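Local atomic coordinates of ribosome-inactivating protein (Lychnis chalcedonica, PDB entry 2G5X), a protein that belongs to the ribosome-inactivating proteins, a family that includes many plant toxins. Residues F174-D179 / T197-N202. Residues are numbered along the deposited sequence; the frame is centred on the assembly and turned at random. Where two conformers were deposited one is given.
Sequences FKYIED and TLLENN
Phe174 and Leu199 carry most of this helix-to-helix packing in the ribosome-inactivating protein fold, where the start of helix 175-184 meets the last turn of helix 193-201 in the helical part of the chain. Phe174 stands at the N-cap position, at the junction with the preceding helix 154-173, and its CG lies anti to its own carbonyl carbon (chi1 -62°), which sends the ring across to the second helix. A long, flat side chain suits this place because it spans the gap between backbones whose nearest CA atoms, those of Phe174 and Glu200, are 7.8 Å apart. The ring reaches the other backbone itself: its CZ comes within 3.3 Å of Leu199 O, and its CE2 lies 3.7 Å from Glu200 CA.

Among the apolar contacts, Leu199 and Phe174 run alongside each other, pointing opposite ways, with Leu199 CD1 3.8 Å from Phe174 CE1. The fork of the leucine suits it to two neighbours: while CD1 packs on Phe174, just before helix 175-184, Leu199 CD2 just touches Tyr176 in the first turn of that helix, 4.2 Å from Tyr176 CD2. Trp203 and Ile206, from the following helix 203-210, also pack on Phe174, and Ile206 touches Leu199 as well.

Polar and apolar groups meet beside this cluster. Glu200 is buried, and its OE2 forms a salt bridge with Arg130, a positive charge that probably offsets the nearby acidic Glu170. Its aliphatic part still serves the packing, since the Ile177 chain lies nearly perpendicular to that of Glu200. The isoleucine's extended CG1 branch (chi2 179°) sets its tip tightly against the glutamate chain, with Ile177 CD1 equally close, at 3.4 Å, to Glu200 CG and Glu200 OE1.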
ATOM      1  N   PHE A 174       1.384  10.693  -1.414  1.00  5.39           N
ATOM      2  CA  PHE A 174       1.654  11.773  -2.370  1.00  6.46           C
ATOM      3  C   PHE A 174       0.590  12.030  -3.432  1.00  6.92           C
ATOM      4  O   PHE A 174       0.356  11.179  -4.292  1.00  6.79           O
ATOM      5  CB  PHE A 174       2.973  11.484  -3.095  1.00  5.94           C
ATOM      6  CG  PHE A 174       4.172  11.438  -2.192  1.00  6.37           C
ATOM      7  CD1 PHE A 174       4.905  12.592  -1.933  1.00  6.53           C
ATOM      8  CD2 PHE A 174       4.569  10.241  -1.601  1.00  6.95           C
ATOM      9  CE1 PHE A 174       6.019  12.557  -1.098  1.00  6.14           C
ATOM     10  CE2 PHE A 174       5.682  10.193  -0.763  1.00  7.46           C
ATOM     11  CZ  PHE A 174       6.410  11.356  -0.511  1.00  5.87           C
ATOM     12  N   LYS A 175      -0.028  13.210  -3.395  1.00  5.71           N
ATOM     13  CA  LYS A 175      -1.037  13.564  -4.392  1.00  7.10           C
ATOM     14  C   LYS A 175      -0.416  13.520  -5.794  1.00  7.57           C
ATOM     15  O   LYS A 175      -1.083  13.171  -6.771  1.00  7.45           O
ATOM     16  CB  LYS A 175      -1.592  14.972  -4.132  1.00  8.05           C
ATOM     17  CG  LYS A 175      -2.426  15.109  -2.858  1.00 12.48           C
ATOM     18  CD  LYS A 175      -3.731  14.338  -2.961  1.00 13.93           C
ATOM     19  CE  LYS A 175      -4.615  14.894  -4.075  1.00 15.03           C
ATOM     20  NZ  LYS A 175      -5.879  14.111  -4.233  1.00 15.99           N
ATOM     21  N   TYR A 176       0.861  13.878  -5.886  1.00  8.11           N
ATOM     22  CA  TYR A 176       1.573  13.873  -7.162  1.00  8.03           C
ATOM     23  C   TYR A 176       1.613  12.466  -7.760  1.00  7.93           C
ATOM     24  O   TYR A 176       1.466  12.291  -8.968  1.00  8.17           O
ATOM     25  CB  TYR A 176       3.009  14.377  -6.965  1.00  9.00           C
ATOM     26  CG  TYR A 176       3.791  14.566  -8.253  1.00  8.07           C
ATOM     27  CD1 TYR A 176       3.734  15.767  -8.958  1.00  8.90           C
ATOM     28  CD2 TYR A 176       4.581  13.538  -8.769  1.00  9.48           C
ATOM     29  CE1 TYR A 176       4.448  15.945 -10.147  1.00  9.99           C
ATOM     30  CE2 TYR A 176       5.295  13.703  -9.957  1.00  9.83           C
ATOM     31  CZ  TYR A 176       5.225  14.909 -10.639  1.00 10.42           C
ATOM     32  OH  TYR A 176       5.933  15.080 -11.810  1.00 12.71           O
ATOM     33  N   ILE A 177       1.813  11.464  -6.909  1.00  6.97           N
ATOM     34  CA  ILE A 177       1.882  10.082  -7.366  1.00  7.09           C
ATOM     35  C   ILE A 177       0.493   9.561  -7.726  1.00  7.62           C
ATOM     36  O   ILE A 177       0.335   8.816  -8.687  1.00  7.16           O
ATOM     37  CB  ILE A 177       2.562   9.193  -6.304  1.00  7.68           C
ATOM     38  CG1 ILE A 177       4.007   9.674  -6.116  1.00  8.46           C
ATOM     39  CG2 ILE A 177       2.528   7.731  -6.731  1.00  9.05           C
ATOM     40  CD1 ILE A 177       4.808   8.909  -5.085  1.00  8.93           C
ATOM     41  N   GLU A 178      -0.517   9.967  -6.962  1.00  6.90           N
ATOM     42  CA  GLU A 178      -1.883   9.566  -7.269  1.00  7.31           C
ATOM     43  C   GLU A 178      -2.167  10.072  -8.683  1.00  7.86           C
ATOM     44  O   GLU A 178      -2.702   9.346  -9.521  1.00  7.23           O
ATOM     45  CB  GLU A 178      -2.873  10.212  -6.287  1.00  6.80           C
ATOM     46  CG  GLU A 178      -4.321  10.147  -6.761  1.00  7.63           C
ATOM     47  CD  GLU A 178      -5.291  10.880  -5.848  1.00  8.85           C
ATOM     48  OE1 GLU A 178      -4.848  11.578  -4.914  1.00  8.18           O
ATOM     49  OE2 GLU A 178      -6.511  10.763  -6.075  1.00 10.36           O
ATOM     50  N   ASP A 179      -1.782  11.321  -8.944  1.00  8.19           N
ATOM     51  CA  ASP A 179      -2.009  11.930 -10.249  1.00  9.68           C
ATOM     52  C   ASP A 179      -1.303  11.166 -11.368  1.00  8.17           C
ATOM     53  O   ASP A 179      -1.839  11.032 -12.468  1.00  9.20           O
ATOM     54  CB  ASP A 179      -1.546  13.389 -10.240  0.50 12.42           C
ATOM     55  CG  ASP A 179      -2.648  14.341  -9.828  0.50 14.65           C
ATOM     56  OD1 ASP A 179      -2.386  15.563  -9.742  0.50 18.07           O
ATOM     57  OD2 ASP A 179      -3.773  13.867  -9.578  0.50 17.43           O
ATOM     58  N   THR A 197      11.035   7.994  -7.071  1.00  9.39           N
ATOM     59  CA  THR A 197      11.545   7.113  -6.028  1.00 10.35           C
ATOM     60  C   THR A 197      12.197   7.950  -4.919  1.00 10.03           C
ATOM     61  O   THR A 197      12.028   7.661  -3.734  1.00 10.52           O
ATOM     62  CB  THR A 197      12.563   6.098  -6.606  1.00 11.64           C
ATOM     63  OG1 THR A 197      11.905   5.258  -7.567  1.00 12.36           O
ATOM     64  CG2 THR A 197      13.141   5.226  -5.500  1.00 11.98           C
ATOM     65  N   LEU A 198      12.930   8.992  -5.303  1.00  9.66           N
ATOM     66  CA  LEU A 198      13.583   9.864  -4.326  1.00  9.28           C
ATOM     67  C   LEU A 198      12.533  10.698  -3.589  1.00  8.17           C
ATOM     68  O   LEU A 198      12.665  10.974  -2.393  1.00  7.74           O
ATOM     69  CB  LEU A 198      14.589  10.786  -5.021  1.00 12.32           C
ATOM     70  CG  LEU A 198      15.434  11.683  -4.110  1.00 13.91           C
ATOM     71  CD1 LEU A 198      16.228  10.827  -3.129  1.00 16.35           C
ATOM     72  CD2 LEU A 198      16.375  12.525  -4.963  1.00 17.09           C
ATOM     73  N   LEU A 199      11.494  11.106  -4.312  1.00  7.42           N
ATOM     74  CA  LEU A 199      10.414  11.880  -3.713  1.00  7.44           C
ATOM     75  C   LEU A 199       9.779  11.048  -2.597  1.00  7.08           C
ATOM     76  O   LEU A 199       9.566  11.536  -1.484  1.00  7.37           O
ATOM     77  CB  LEU A 199       9.359  12.218  -4.771  1.00  7.38           C
ATOM     78  CG  LEU A 199       8.056  12.851  -4.281  1.00  7.38           C
ATOM     79  CD1 LEU A 199       8.335  14.186  -3.582  1.00  7.38           C
ATOM     80  CD2 LEU A 199       7.132  13.057  -5.469  1.00  8.64           C
ATOM     81  N   GLU A 200       9.478   9.791  -2.912  1.00  7.87           N
ATOM     82  CA  GLU A 200       8.880   8.872  -1.948  1.00  7.14           C
ATOM     83  C   GLU A 200       9.757   8.725  -0.707  1.00  6.78           C
ATOM     84  O   GLU A 200       9.257   8.693   0.415  1.00  6.53           O
ATOM     85  CB  GLU A 200       8.668   7.494  -2.587  1.00  7.78           C
ATOM     86  CG  GLU A 200       7.542   7.451  -3.614  1.00  7.15           C
ATOM     87  CD  GLU A 200       7.471   6.131  -4.369  1.00  7.77           C
ATOM     88  OE1 GLU A 200       6.498   5.931  -5.124  1.00  7.87           O
ATOM     89  OE2 GLU A 200       8.386   5.297  -4.214  1.00  8.32           O
ATOM     90  N   ASN A 201      11.066   8.630  -0.910  1.00  6.69           N
ATOM     91  CA  ASN A 201      11.984   8.484   0.214  1.00  7.68           C
ATOM     92  C   ASN A 201      11.946   9.676   1.168  1.00  7.42           C
ATOM     93  O   ASN A 201      12.253   9.533   2.353  1.00  8.28           O
ATOM     94  CB  ASN A 201      13.420   8.295  -0.282  1.00  8.60           C
ATOM     95  CG  ASN A 201      13.622   6.972  -0.995  1.00 11.53           C
ATOM     96  OD1 ASN A 201      12.802   6.062  -0.888  1.00 13.03           O
ATOM     97  ND2 ASN A 201      14.732   6.854  -1.713  1.00 11.51           N
ATOM     98  N   ASN A 202      11.561  10.843   0.651  1.00  7.64           N
ATOM     99  CA  ASN A 202      11.507  12.066   1.451  1.00  8.78           C
ATOM    100  C   ASN A 202      10.150  12.383   2.088  1.00  7.98           C
ATOM    101  O   ASN A 202       9.884  13.535   2.438  1.00  6.71           O
ATOM    102  CB  ASN A 202      11.946  13.267   0.601  1.00  9.71           C
ATOM    103  CG  ASN A 202      13.456  13.356   0.442  1.00 13.72           C
ATOM    104  OD1 ASN A 202      14.044  12.743  -0.454  1.00 13.22           O
ATOM    105  ND2 ASN A 202      14.090  14.119   1.323  1.00 12.96           N
TER